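Local coordinates for Non-reducing end beta-L-arabinofuranosidase (Bacteroides thetaiotaomicron, PDB 5MQO), which is a GH127-family glycoside hydrolase of a gut bacterium, probably an aceric acidase that helps break down complex plant pectin, at residues L466-A469 with Q470-A473; V44-N48 with G49-E53; W106-G109 with V110-Y114; V408-C411 with L412-V416. All coordinates share one frame; numbering follows the deposited sequence.

Interaction 1. Residues L466-A469 with Q470-A473; sequences LCQA and QNYA
A type I beta turn, Leu466 to Ala469, runs on into a 3-10 turn just past helix 458-466, and the peptide oxygens of Cys467, Gln468 and Ala469 are each taken up by residues 470-472. Gln470 folds back over the turn: its CG sits between the backbone N and the carbonyl carbon (chi1 62°) and the chain bends again at chi2, which brings NE2 to Cys467 O at 2.9 Å. Gln468 O receives two donors from the one residue Asn471. The backbone N of Asn471 lies 2.8 Å from Gln468 O, while Asn471 ND2 makes a longer bond of 3.3 Å to Gln468 O from the same face of the carbonyl; this oxygen lies close to the amide plane of Asn471, and the ND2 bond should help fix the turn of that amide. Tyr472 N closes the next 3-10 bond, 2.8 Å to Ala469 O. Its ring presents an edge to the same oxygen, with CD2 of Tyr472 3.5 Å from Ala469 O, and meets Trp393 edge-to-face. All these groups are buried. Gln468, whose side chain stays extended, sends NE2 away to Ser112 OG. Ala469 and Gln470 pack on Trp46 of strand 44-46. The arrangement is that of a helix end relayed through a type I turn into a short 3-10 turn, here leading to strand 474-477.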
ATOM      1  N   LEU A 466       0.528   4.603   6.708  1.00 53.39           N
ATOM      2  CA  LEU A 466      -0.814   5.132   6.923  1.00 53.55           C
ATOM      3  C   LEU A 466      -0.797   6.612   7.301  1.00 53.49           C
ATOM      4  O   LEU A 466      -1.641   7.343   6.821  1.00 53.35           O
ATOM      5  CB  LEU A 466      -1.604   4.315   7.943  1.00 52.55           C
ATOM      6  CG  LEU A 466      -1.894   2.873   7.520  1.00 52.34           C
ATOM      7  CD1 LEU A 466      -2.196   2.008   8.728  1.00 53.20           C
ATOM      8  CD2 LEU A 466      -3.038   2.821   6.537  1.00 52.10           C
ATOM      9  N   CYS A 467       0.173   7.057   8.109  1.00 54.79           N
ATOM     10  CA  CYS A 467       0.352   8.500   8.410  1.00 56.06           C
ATOM     11  C   CYS A 467       0.673   9.378   7.177  1.00 56.02           C
ATOM     12  O   CYS A 467       0.672  10.598   7.286  1.00 58.61           O
ATOM     13  CB  CYS A 467       1.454   8.728   9.460  1.00 56.78           C
ATOM     14  SG  CYS A 467       1.024   8.290  11.158  1.00 57.73           S
ATOM     15  N   GLN A 468       0.968   8.763   6.031  1.00 56.27           N
ATOM     16  CA  GLN A 468       1.321   9.465   4.804  1.00 54.34           C
ATOM     17  C   GLN A 468       0.313   9.339   3.693  1.00 54.22           C
ATOM     18  O   GLN A 468       0.553   9.867   2.615  1.00 56.69           O
ATOM     19  CB  GLN A 468       2.621   8.892   4.290  1.00 54.47           C
ATOM     20  CG  GLN A 468       3.824   9.212   5.155  1.00 56.58           C
ATOM     21  CD  GLN A 468       4.995   8.337   4.805  1.00 59.41           C
ATOM     22  OE1 GLN A 468       4.829   7.294   4.149  1.00 64.12           O
ATOM     23  NE2 GLN A 468       6.185   8.734   5.239  1.00 60.59           N
ATOM     24  N   ALA A 469      -0.803   8.645   3.925  1.00 54.57           N
ATOM     25  CA  ALA A 469      -1.830   8.400   2.890  1.00 51.59           C
ATOM     26  C   ALA A 469      -2.121   9.629   2.038  1.00 51.15           C
ATOM     27  O   ALA A 469      -2.166   9.534   0.829  1.00 51.03           O
ATOM     28  CB  ALA A 469      -3.105   7.919   3.535  1.00 50.43           C
ATOM     29  N   GLN A 470      -2.300  10.786   2.675  1.00 52.66           N
ATOM     30  CA  GLN A 470      -2.550  12.072   1.954  1.00 53.36           C
ATOM     31  C   GLN A 470      -1.579  12.398   0.832  1.00 52.24           C
ATOM     32  O   GLN A 470      -1.967  13.094  -0.111  1.00 53.94           O
ATOM     33  CB  GLN A 470      -2.631  13.287   2.890  1.00 53.65           C
ATOM     34  CG  GLN A 470      -1.361  13.594   3.687  1.00 53.76           C
ATOM     35  CD  GLN A 470      -1.221  12.724   4.907  1.00 53.53           C
ATOM     36  OE1 GLN A 470      -2.144  11.970   5.254  1.00 58.40           O
ATOM     37  NE2 GLN A 470      -0.070  12.798   5.562  1.00 52.58           N
ATOM     38  N   ASN A 471      -0.340  11.897   0.939  1.00 51.26           N
ATOM     39  CA  ASN A 471       0.689  12.094  -0.077  1.00 49.85           C
ATOM     40  C   ASN A 471       0.489  11.258  -1.315  1.00 49.81           C
ATOM     41  O   ASN A 471       1.303  11.362  -2.225  1.00 48.86           O
ATOM     42  CB  ASN A 471       2.065  11.787   0.484  1.00 51.78           C
ATOM     43  CG  ASN A 471       2.532  12.833   1.442  1.00 52.28           C
ATOM     44  OD1 ASN A 471       3.081  13.866   1.026  1.00 54.92           O
ATOM     45  ND2 ASN A 471       2.332  12.591   2.720  1.00 50.66           N
ATOM     46  N   TYR A 472      -0.576  10.443  -1.346  1.00 50.30           N
ATOM     47  CA  TYR A 472      -0.987   9.659  -2.518  1.00 51.09           C
ATOM     48  C   TYR A 472      -2.283  10.171  -3.241  1.00 53.13           C
ATOM     49  O   TYR A 472      -2.741   9.573  -4.227  1.00 50.85           O
ATOM     50  CB  TYR A 472      -1.138   8.180  -2.068  1.00 52.37           C
ATOM     51  CG  TYR A 472       0.185   7.603  -1.572  1.00 50.72           C
ATOM     52  CD1 TYR A 472       1.085   7.055  -2.472  1.00 49.99           C
ATOM     53  CD2 TYR A 472       0.564   7.688  -0.227  1.00 50.25           C
ATOM     54  CE1 TYR A 472       2.320   6.600  -2.057  1.00 51.51           C
ATOM     55  CE2 TYR A 472       1.807   7.227   0.205  1.00 50.42           C
ATOM     56  CZ  TYR A 472       2.685   6.673  -0.715  1.00 50.54           C
ATOM     57  OH  TYR A 472       3.909   6.167  -0.335  1.00 47.93           O
ATOM     58  N   ALA A 473      -2.854  11.289  -2.789  1.00 54.75           N
ATOM     59  CA  ALA A 473      -4.163  11.716  -3.298  1.00 53.86           C
ATOM     60  C   ALA A 473      -4.059  12.293  -4.686  1.00 54.27           C
ATOM     61  O   ALA A 473      -4.918  12.018  -5.494  1.00 54.88           O
ATOM     62  CB  ALA A 473      -4.810  12.712  -2.364  1.00 55.06           C
TER

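Interaction 2. Residues V44-N48 with G49-E53; sequences VHWTN and GFWGE
Thr47 O receives a CA-H...O contact from Gly52, whose CA lies 3.3 Å away with an angle of 156° at the hydrogen. Because Gly52 has no side chain, the carbonyl can come this close; a CB there would run into Thr47 O. Beside this polar contact, the indole of Trp46 lies against Trp51. The CB of Trp51 sits over the five-membered ring of Trp46, 3.3 Å from its centroid and only 12° off the normal, a CH-pi contact. Further out the two indoles run side by side, pointing the same way, in an offset stack: the six-membered ring of Trp46 and the five-membered ring of Trp51 have centroids 4.5 Å apart and planes at 19°. In both tryptophans CG lies anti to the carbonyl carbon, beside the backbone N, and from there the indoles leave the backbone together. The chain here turns from strand 44-46, at the margin of an antiparallel sheet, into helix 50-69 of the catalytic domain; Gly49 is the N-cap, and its O accepts the first helical bond from Glu53 N at 3.0 Å. With Trp46 cut back to an alanine, the CB and ring of Trp51 would probably lose their stacking surface, and a gap would open beside Gln470. Trp51 also meets the ring of Tyr413 at an inclined angle, and Glu53 OE2 is hydrogen-bonded to Ser640 OG.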
ATOM      1  N   VAL A  44      -1.349  18.583   0.960  1.00 57.94           N
ATOM      2  CA  VAL A  44      -2.659  17.941   1.039  1.00 59.14           C
ATOM      3  C   VAL A  44      -2.956  17.637   2.504  1.00 61.92           C
ATOM      4  O   VAL A  44      -2.129  17.027   3.169  1.00 64.60           O
ATOM      5  CB  VAL A  44      -2.708  16.652   0.174  1.00 59.28           C
ATOM      6  CG1 VAL A  44      -4.080  15.988   0.225  1.00 58.70           C
ATOM      7  CG2 VAL A  44      -2.352  16.961  -1.281  1.00 59.42           C
ATOM      8  N   HIS A  45      -4.097  18.115   3.022  1.00 64.55           N
ATOM      9  CA  HIS A  45      -4.637  17.673   4.330  1.00 64.89           C
ATOM     10  C   HIS A  45      -5.974  16.954   4.110  1.00 61.85           C
ATOM     11  O   HIS A  45      -6.856  17.501   3.460  1.00 58.88           O
ATOM     12  CB  HIS A  45      -4.970  18.828   5.301  1.00 67.84           C
ATOM     13  CG  HIS A  45      -3.935  19.904   5.418  1.00 71.45           C
ATOM     14  ND1 HIS A  45      -2.600  19.721   5.128  1.00 74.99           N
ATOM     15  CD2 HIS A  45      -4.046  21.173   5.873  1.00 71.29           C
ATOM     16  CE1 HIS A  45      -1.942  20.846   5.355  1.00 73.54           C
ATOM     17  NE2 HIS A  45      -2.797  21.736   5.817  1.00 72.45           N
ATOM     18  N   TRP A  46      -6.135  15.764   4.689  1.00 60.21           N
ATOM     19  CA  TRP A  46      -7.464  15.172   4.858  1.00 59.11           C
ATOM     20  C   TRP A  46      -8.289  16.104   5.757  1.00 60.14           C
ATOM     21  O   TRP A  46      -7.751  16.674   6.718  1.00 57.60           O
ATOM     22  CB  TRP A  46      -7.435  13.784   5.542  1.00 57.47           C
ATOM     23  CG  TRP A  46      -6.661  12.737   4.860  1.00 56.61           C
ATOM     24  CD1 TRP A  46      -5.629  12.000   5.390  1.00 56.80           C
ATOM     25  CD2 TRP A  46      -6.823  12.290   3.508  1.00 55.43           C
ATOM     26  NE1 TRP A  46      -5.150  11.116   4.447  1.00 56.08           N
ATOM     27  CE2 TRP A  46      -5.863  11.269   3.287  1.00 54.15           C
ATOM     28  CE3 TRP A  46      -7.684  12.647   2.467  1.00 55.23           C
ATOM     29  CZ2 TRP A  46      -5.745  10.607   2.077  1.00 54.44           C
ATOM     30  CZ3 TRP A  46      -7.563  11.992   1.249  1.00 56.64           C
ATOM     31  CH2 TRP A  46      -6.599  10.973   1.068  1.00 56.90           C
ATOM     32  N   THR A  47      -9.588  16.194   5.446  1.00 60.90           N
ATOM     33  CA  THR A  47     -10.571  16.958   6.192  1.00 61.29           C
ATOM     34  C   THR A  47     -11.640  16.018   6.777  1.00 64.64           C
ATOM     35  O   THR A  47     -11.383  15.395   7.793  1.00 65.44           O
ATOM     36  CB  THR A  47     -11.188  18.063   5.303  1.00 59.33           C
ATOM     37  OG1 THR A  47     -11.743  17.483   4.126  1.00 58.60           O
ATOM     38  CG2 THR A  47     -10.133  19.050   4.863  1.00 58.44           C
ATOM     39  N   ASN A  48     -12.804  15.892   6.130  1.00 70.62           N
ATOM     40  CA  ASN A  48     -14.052  15.440   6.795  1.00 76.28           C
ATOM     41  C   ASN A  48     -14.576  14.139   6.245  1.00 77.83           C
ATOM     42  O   ASN A  48     -15.611  14.133   5.583  1.00 85.71           O
ATOM     43  CB  ASN A  48     -15.187  16.479   6.615  1.00 78.48           C
ATOM     44  CG  ASN A  48     -14.760  17.881   6.983  1.00 85.70           C
ATOM     45  OD1 ASN A  48     -14.321  18.140   8.110  1.00 88.46           O
ATOM     46  ND2 ASN A  48     -14.862  18.799   6.022  1.00 88.20           N
ATOM     47  N   GLY A  49     -13.914  13.027   6.505  1.00 73.89           N
ATOM     48  CA  GLY A  49     -14.512  11.759   6.100  1.00 71.37           C
ATOM     49  C   GLY A  49     -13.723  10.575   6.571  1.00 69.73           C
ATOM     50  O   GLY A  49     -13.142  10.613   7.663  1.00 70.00           O
ATOM     51  N   PHE A  50     -13.700   9.536   5.735  1.00 67.26           N
ATOM     52  CA  PHE A  50     -12.958   8.301   5.997  1.00 63.86           C
ATOM     53  C   PHE A  50     -11.550   8.618   6.516  1.00 65.47           C
ATOM     54  O   PHE A  50     -11.172   8.202   7.619  1.00 67.99           O
ATOM     55  CB  PHE A  50     -12.884   7.428   4.732  1.00 60.33           C
ATOM     56  CG  PHE A  50     -12.353   6.034   4.974  1.00 59.57           C
ATOM     57  CD1 PHE A  50     -10.995   5.781   5.094  1.00 57.96           C
ATOM     58  CD2 PHE A  50     -13.227   4.958   5.084  1.00 60.45           C
ATOM     59  CE1 PHE A  50     -10.525   4.489   5.314  1.00 56.31           C
ATOM     60  CE2 PHE A  50     -12.764   3.665   5.288  1.00 57.90           C
ATOM     61  CZ  PHE A  50     -11.409   3.431   5.406  1.00 56.48           C
ATOM     62  N   TRP A  51     -10.782   9.368   5.731  1.00 64.69           N
ATOM     63  CA  TRP A  51      -9.344   9.494   6.006  1.00 62.13           C
ATOM     64  C   TRP A  51      -9.015  10.526   7.070  1.00 60.90           C
ATOM     65  O   TRP A  51      -8.055  10.353   7.822  1.00 60.38           O
ATOM     66  CB  TRP A  51      -8.535   9.725   4.714  1.00 61.44           C
ATOM     67  CG  TRP A  51      -8.338   8.448   3.891  1.00 59.70           C
ATOM     68  CD1 TRP A  51      -8.904   8.144   2.688  1.00 58.63           C
ATOM     69  CD2 TRP A  51      -7.527   7.323   4.245  1.00 58.12           C
ATOM     70  NE1 TRP A  51      -8.495   6.899   2.268  1.00 57.57           N
ATOM     71  CE2 TRP A  51      -7.653   6.371   3.201  1.00 56.77           C
ATOM     72  CE3 TRP A  51      -6.695   7.036   5.331  1.00 56.59           C
ATOM     73  CZ2 TRP A  51      -7.000   5.156   3.215  1.00 56.62           C
ATOM     74  CZ3 TRP A  51      -6.037   5.815   5.348  1.00 58.73           C
ATOM     75  CH2 TRP A  51      -6.192   4.885   4.292  1.00 58.35           C
ATOM     76  N   GLY A  52      -9.794  11.598   7.126  1.00 61.69           N
ATOM     77  CA  GLY A  52      -9.733  12.530   8.248  1.00 62.41           C
ATOM     78  C   GLY A  52      -9.863  11.822   9.589  1.00 62.13           C
ATOM     79  O   GLY A  52      -9.054  12.059  10.527  1.00 60.15           O
ATOM     80  N   GLU A  53     -10.871  10.943   9.658  1.00 61.71           N
ATOM     81  CA  GLU A  53     -11.153  10.149  10.858  1.00 61.59           C
ATOM     82  C   GLU A  53      -9.997   9.198  11.191  1.00 62.37           C
ATOM     83  O   GLU A  53      -9.496   9.205  12.325  1.00 67.46           O
ATOM     84  CB  GLU A  53     -12.460   9.382  10.714  1.00 61.28           C
ATOM     85  CG  GLU A  53     -12.955   8.748  12.001  1.00 62.50           C
ATOM     86  CD  GLU A  53     -14.039   7.727  11.751  1.00 64.22           C
ATOM     87  OE1 GLU A  53     -15.235   8.111  11.634  1.00 65.46           O
ATOM     88  OE2 GLU A  53     -13.674   6.534  11.674  1.00 63.62           O
TER

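Interaction 3. Residues W106-G109 with V110-Y114; sequences WMEG and VASVY
One face of the Trp106 indole carries CG2 of Val110, one helical turn further on, while the ring also stacks with Trp67 and its NE1 edge is hydrogen-bonded to Leu63 O, both on helix 50-69. The residues belong to helix 102-117 in the catalytic domain, of the six-hairpin clan, whose members are built on paired helices arranged as an alpha/alpha barrel. Val110 CG2 stands 3.6 Å from the centroid of the six-membered ring of Trp106, 8° off the normal, a CH-pi contact that falls on the benzo half of the indole. Trp106 reaches it with CG anti to the backbone N (chi1 175°), which places the indole on the carbonyl side, where its end comes back to Val110. Replacing Trp106 by an alanine would probably leave Val110 CG2 without its ring face, Leu63 O without its N-H donor, and a gap against helix 50-69. Along the helix backbone Val110 N donates to Trp106 O at 2.8 Å, Ala111 N to Met107 O at 2.9 Å, and Val113 N to Gly109 O at 3.1 Å. Ser112 N meets Glu108 O and Gly109 O only weakly. The buried carboxylate of Glu108 forms a salt bridge with Arg464 of helix 458-466. The hydroxyl of Ser112 bends back over its own helix, with OG placed beside the backbone N, and donates to Glu108 O at 2.6 Å, 36° above the carbonyl plane.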
ATOM      1  N   TRP A 106       9.171   5.521  12.780  1.00 68.42           N
ATOM      2  CA  TRP A 106       8.250   6.239  13.668  1.00 68.58           C
ATOM      3  C   TRP A 106       8.387   7.745  13.458  1.00 69.78           C
ATOM      4  O   TRP A 106       7.410   8.445  13.170  1.00 68.93           O
ATOM      5  CB  TRP A 106       8.532   5.873  15.141  1.00 69.29           C
ATOM      6  CG  TRP A 106       7.714   6.658  16.183  1.00 71.71           C
ATOM      7  CD1 TRP A 106       6.446   6.386  16.604  1.00 71.88           C
ATOM      8  CD2 TRP A 106       8.128   7.819  16.920  1.00 73.09           C
ATOM      9  NE1 TRP A 106       6.042   7.294  17.540  1.00 72.42           N
ATOM     10  CE2 TRP A 106       7.048   8.190  17.758  1.00 72.77           C
ATOM     11  CE3 TRP A 106       9.299   8.591  16.946  1.00 75.33           C
ATOM     12  CZ2 TRP A 106       7.101   9.297  18.626  1.00 74.27           C
ATOM     13  CZ3 TRP A 106       9.357   9.701  17.816  1.00 75.99           C
ATOM     14  CH2 TRP A 106       8.255  10.041  18.639  1.00 75.43           C
ATOM     15  N   MET A 107       9.625   8.206  13.594  1.00 70.72           N
ATOM     16  CA  MET A 107      10.005   9.612  13.495  1.00 70.08           C
ATOM     17  C   MET A 107       9.661  10.185  12.111  1.00 65.42           C
ATOM     18  O   MET A 107       9.170  11.301  11.997  1.00 63.55           O
ATOM     19  CB  MET A 107      11.500   9.721  13.839  1.00 75.24           C
ATOM     20  CG  MET A 107      12.276  10.884  13.268  1.00 80.83           C
ATOM     21  SD  MET A 107      12.045  12.369  14.223  1.00 87.69           S
ATOM     22  CE  MET A 107      12.458  13.508  12.904  1.00 85.42           C
ATOM     23  N   GLU A 108       9.894   9.404  11.070  1.00 62.13           N
ATOM     24  CA  GLU A 108       9.509   9.785   9.713  1.00 62.44           C
ATOM     25  C   GLU A 108       8.002  10.017   9.654  1.00 63.35           C
ATOM     26  O   GLU A 108       7.519  10.983   9.040  1.00 64.73           O
ATOM     27  CB  GLU A 108       9.932   8.693   8.730  1.00 61.74           C
ATOM     28  CG  GLU A 108       9.690   8.987   7.262  1.00 62.18           C
ATOM     29  CD  GLU A 108      10.082   7.827   6.337  1.00 62.84           C
ATOM     30  OE1 GLU A 108      11.015   7.019   6.683  1.00 60.14           O
ATOM     31  OE2 GLU A 108       9.435   7.730   5.253  1.00 60.40           O
ATOM     32  N   GLY A 109       7.272   9.120  10.304  1.00 62.78           N
ATOM     33  CA  GLY A 109       5.853   9.290  10.543  1.00 64.19           C
ATOM     34  C   GLY A 109       5.495  10.567  11.301  1.00 64.98           C
ATOM     35  O   GLY A 109       4.570  11.263  10.893  1.00 65.55           O
ATOM     36  N   VAL A 110       6.209  10.875  12.387  1.00 62.92           N
ATOM     37  CA  VAL A 110       5.955  12.108  13.136  1.00 64.37           C
ATOM     38  C   VAL A 110       6.134  13.333  12.212  1.00 66.73           C
ATOM     39  O   VAL A 110       5.276  14.217  12.190  1.00 70.80           O
ATOM     40  CB  VAL A 110       6.854  12.247  14.402  1.00 64.93           C
ATOM     41  CG1 VAL A 110       6.726  13.623  15.022  1.00 65.20           C
ATOM     42  CG2 VAL A 110       6.513  11.210  15.470  1.00 64.75           C
ATOM     43  N   ALA A 111       7.228  13.375  11.450  1.00 64.75           N
ATOM     44  CA  ALA A 111       7.486  14.463  10.497  1.00 63.62           C
ATOM     45  C   ALA A 111       6.444  14.586   9.421  1.00 62.71           C
ATOM     46  O   ALA A 111       6.230  15.667   8.899  1.00 65.66           O
ATOM     47  CB  ALA A 111       8.838  14.269   9.828  1.00 64.60           C
ATOM     48  N   SER A 112       5.851  13.464   9.044  1.00 60.99           N
ATOM     49  CA  SER A 112       4.915  13.415   7.939  1.00 58.86           C
ATOM     50  C   SER A 112       3.585  14.006   8.342  1.00 59.08           C
ATOM     51  O   SER A 112       2.928  14.713   7.563  1.00 57.12           O
ATOM     52  CB  SER A 112       4.750  11.955   7.499  1.00 58.33           C
ATOM     53  OG  SER A 112       5.977  11.447   6.991  1.00 57.58           O
ATOM     54  N   VAL A 113       3.189  13.649   9.561  1.00 61.78           N
ATOM     55  CA  VAL A 113       2.047  14.211  10.278  1.00 62.56           C
ATOM     56  C   VAL A 113       2.222  15.703  10.535  1.00 63.72           C
ATOM     57  O   VAL A 113       1.314  16.486  10.289  1.00 64.75           O
ATOM     58  CB  VAL A 113       1.874  13.469  11.622  1.00 64.84           C
ATOM     59  CG1 VAL A 113       0.968  14.225  12.594  1.00 67.46           C
ATOM     60  CG2 VAL A 113       1.345  12.060  11.371  1.00 65.69           C
ATOM     61  N   TYR A 114       3.387  16.082  11.055  1.00 64.78           N
ATOM     62  CA  TYR A 114       3.747  17.485  11.245  1.00 65.17           C
ATOM     63  C   TYR A 114       3.604  18.308   9.974  1.00 65.70           C
ATOM     64  O   TYR A 114       3.099  19.418  10.025  1.00 72.42           O
ATOM     65  CB  TYR A 114       5.172  17.614  11.793  1.00 66.87           C
ATOM     66  CG  TYR A 114       5.635  19.034  11.976  1.00 67.82           C
ATOM     67  CD1 TYR A 114       5.354  19.741  13.149  1.00 70.03           C
ATOM     68  CD2 TYR A 114       6.333  19.681  10.968  1.00 68.03           C
ATOM     69  CE1 TYR A 114       5.760  21.059  13.297  1.00 72.39           C
ATOM     70  CE2 TYR A 114       6.749  20.988  11.107  1.00 69.89           C
ATOM     71  CZ  TYR A 114       6.473  21.677  12.267  1.00 71.94           C
ATOM     72  OH  TYR A 114       6.921  22.973  12.384  1.00 72.74           O
TER

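Interaction 4. Residues V408-C411 with L412-V416; sequences VETC and LYNSV
Thr410 O and Cys411 O, in the last turns of helix 402-416, accept bonds from the residues that follow in a segment where the helix widens into a pi-type turn at 412-416. The backbone bonds come first: Leu412 N to Val408 O at 3.0 Å, Tyr413 N to Glu409 O at 3.1 Å with the donor nearly along the C=O axis, and Ser415 N to Cys411 O at 3.0 Å.

Polar side chains add to them. Thr410 O takes Asn414 N at 3.1 Å and also Asn414 ND2 at 2.9 Å; the latter lies in the carbonyl plane, on a lone pair, although the Asn414 amide is itself turned, with the oxygen 27° out of its plane. CG of Asn414 lies beside the backbone N (chi1 -54°), which turns ND2 back to Thr410 O. Further bonds, from ND2 to Pro603 O and from Val605 N to OD1, tie this buried amide to the range of the C-terminal domain. Glu409 OE1 forms a salt bridge with Arg534 of strand 529-535, and Ser415 OG is hydrogen-bonded to Thr338 O.

Packing contact is made by Glu409 and Tyr413. The aliphatic part of Glu409 meets the ring at its edge, where CG lies 3.4 Å from Tyr413 CE2, and the carboxylate plane stands 65° from the ring. At the far end, Val416 turns its CG2 methyl onto the peptide oxygen of Cys411, 3.4 Å from it.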
ATOM      1  N   VAL A 408      -2.499   1.043  -6.241  1.00 50.31           N
ATOM      2  CA  VAL A 408      -2.186   1.845  -5.065  1.00 49.16           C
ATOM      3  C   VAL A 408      -3.419   1.903  -4.163  1.00 48.72           C
ATOM      4  O   VAL A 408      -3.294   1.695  -2.965  1.00 47.73           O
ATOM      5  CB  VAL A 408      -1.686   3.270  -5.448  1.00 49.76           C
ATOM      6  CG1 VAL A 408      -1.611   4.185  -4.235  1.00 48.87           C
ATOM      7  CG2 VAL A 408      -0.308   3.198  -6.086  1.00 49.94           C
ATOM      8  N   GLU A 409      -4.604   2.156  -4.734  1.00 49.70           N
ATOM      9  CA  GLU A 409      -5.838   2.295  -3.920  1.00 50.92           C
ATOM     10  C   GLU A 409      -6.258   0.961  -3.292  1.00 51.09           C
ATOM     11  O   GLU A 409      -6.503   0.889  -2.069  1.00 50.45           O
ATOM     12  CB  GLU A 409      -7.022   2.862  -4.723  1.00 50.75           C
ATOM     13  CG  GLU A 409      -8.186   3.402  -3.877  1.00 50.94           C
ATOM     14  CD  GLU A 409      -9.307   4.023  -4.715  1.00 53.52           C
ATOM     15  OE1 GLU A 409      -9.872   3.285  -5.560  1.00 57.26           O
ATOM     16  OE2 GLU A 409      -9.581   5.250  -4.590  1.00 55.09           O
ATOM     17  N   THR A 410      -6.345  -0.074  -4.130  1.00 48.93           N
ATOM     18  CA  THR A 410      -6.694  -1.427  -3.676  1.00 48.50           C
ATOM     19  C   THR A 410      -5.835  -1.840  -2.490  1.00 47.68           C
ATOM     20  O   THR A 410      -6.370  -2.240  -1.452  1.00 47.71           O
ATOM     21  CB  THR A 410      -6.485  -2.428  -4.818  1.00 49.39           C
ATOM     22  OG1 THR A 410      -7.214  -1.946  -5.955  1.00 49.92           O
ATOM     23  CG2 THR A 410      -6.931  -3.872  -4.450  1.00 47.85           C
ATOM     24  N   CYS A 411      -4.524  -1.663  -2.624  1.00 46.21           N
ATOM     25  CA  CYS A 411      -3.588  -2.009  -1.557  1.00 46.62           C
ATOM     26  C   CYS A 411      -3.836  -1.199  -0.286  1.00 47.74           C
ATOM     27  O   CYS A 411      -3.950  -1.762   0.825  1.00 46.92           O
ATOM     28  CB  CYS A 411      -2.139  -1.869  -2.038  1.00 45.76           C
ATOM     29  SG  CYS A 411      -1.631  -3.159  -3.210  1.00 47.66           S
ATOM     30  N   LEU A 412      -3.969   0.113  -0.458  1.00 48.77           N
ATOM     31  CA  LEU A 412      -4.141   1.010   0.681  1.00 51.31           C
ATOM     32  C   LEU A 412      -5.343   0.682   1.569  1.00 50.98           C
ATOM     33  O   LEU A 412      -5.148   0.567   2.777  1.00 52.20           O
ATOM     34  CB  LEU A 412      -4.185   2.488   0.242  1.00 53.27           C
ATOM     35  CG  LEU A 412      -4.265   3.569   1.342  1.00 54.07           C
ATOM     36  CD1 LEU A 412      -3.130   3.549   2.358  1.00 54.14           C
ATOM     37  CD2 LEU A 412      -4.337   4.944   0.690  1.00 56.36           C
ATOM     38  N   TYR A 413      -6.553   0.530   0.994  1.00 50.45           N
ATOM     39  CA  TYR A 413      -7.752   0.202   1.804  1.00 50.15           C
ATOM     40  C   TYR A 413      -7.762  -1.273   2.290  1.00 49.92           C
ATOM     41  O   TYR A 413      -8.187  -1.557   3.395  1.00 50.58           O
ATOM     42  CB  TYR A 413      -9.075   0.492   1.080  1.00 49.77           C
ATOM     43  CG  TYR A 413      -9.406   1.947   0.775  1.00 49.62           C
ATOM     44  CD1 TYR A 413     -10.062   2.761   1.691  1.00 50.60           C
ATOM     45  CD2 TYR A 413      -9.109   2.495  -0.459  1.00 49.76           C
ATOM     46  CE1 TYR A 413     -10.366   4.108   1.396  1.00 50.39           C
ATOM     47  CE2 TYR A 413      -9.425   3.818  -0.762  1.00 50.33           C
ATOM     48  CZ  TYR A 413     -10.055   4.619   0.158  1.00 49.91           C
ATOM     49  OH  TYR A 413     -10.305   5.929  -0.215  1.00 50.94           O
ATOM     50  N   ASN A 414      -7.275  -2.206   1.500  1.00 48.73           N
ATOM     51  CA  ASN A 414      -7.614  -3.615   1.756  1.00 50.60           C
ATOM     52  C   ASN A 414      -6.494  -4.521   2.292  1.00 51.69           C
ATOM     53  O   ASN A 414      -6.798  -5.584   2.825  1.00 49.29           O
ATOM     54  CB  ASN A 414      -8.185  -4.237   0.477  1.00 50.41           C
ATOM     55  CG  ASN A 414      -9.333  -3.450  -0.051  1.00 48.97           C
ATOM     56  OD1 ASN A 414     -10.348  -3.357   0.598  1.00 50.68           O
ATOM     57  ND2 ASN A 414      -9.156  -2.815  -1.185  1.00 50.59           N
ATOM     58  N   SER A 415      -5.225  -4.137   2.115  1.00 50.60           N
ATOM     59  CA  SER A 415      -4.113  -4.933   2.633  1.00 49.85           C
ATOM     60  C   SER A 415      -3.042  -4.153   3.381  1.00 51.02           C
ATOM     61  O   SER A 415      -2.034  -4.722   3.774  1.00 52.95           O
ATOM     62  CB  SER A 415      -3.503  -5.731   1.492  1.00 49.18           C
ATOM     63  OG  SER A 415      -3.165  -4.920   0.389  1.00 51.92           O
ATOM     64  N   VAL A 416      -3.271  -2.868   3.609  1.00 52.32           N
ATOM     65  CA  VAL A 416      -2.369  -2.025   4.410  1.00 53.40           C
ATOM     66  C   VAL A 416      -3.157  -1.517   5.624  1.00 52.86           C
ATOM     67  O   VAL A 416      -2.763  -1.751   6.773  1.00 52.17           O
ATOM     68  CB  VAL A 416      -1.838  -0.850   3.560  1.00 54.23           C
ATOM     69  CG1 VAL A 416      -1.040   0.134   4.398  1.00 55.62           C
ATOM     70  CG2 VAL A 416      -0.984  -1.378   2.422  1.00 54.30           C
TER

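Along the chain the order is interaction 2, 3, 4, 1, all in the GH127 catalytic domain. Interaction 1, after helix 458-466, lies in the middle: its centre is about 10 Å from that of interaction 2 and about 12 Å from those of interactions 3 and 4, and it touches all three, meeting interaction 4 where Leu466 packs on Leu412 and Val416. Interactions 2 and 4, centres about 17 Å apart, also touch. Interactions 2 and 3, with centres likewise about 17 Å apart, do not, their nearest atoms being about 7 Å apart; between interactions 3 and 4 that gap is about 13 Å. The late turn thus joins helices 50-69, 102-117 and 402-416 beside strand 44-46.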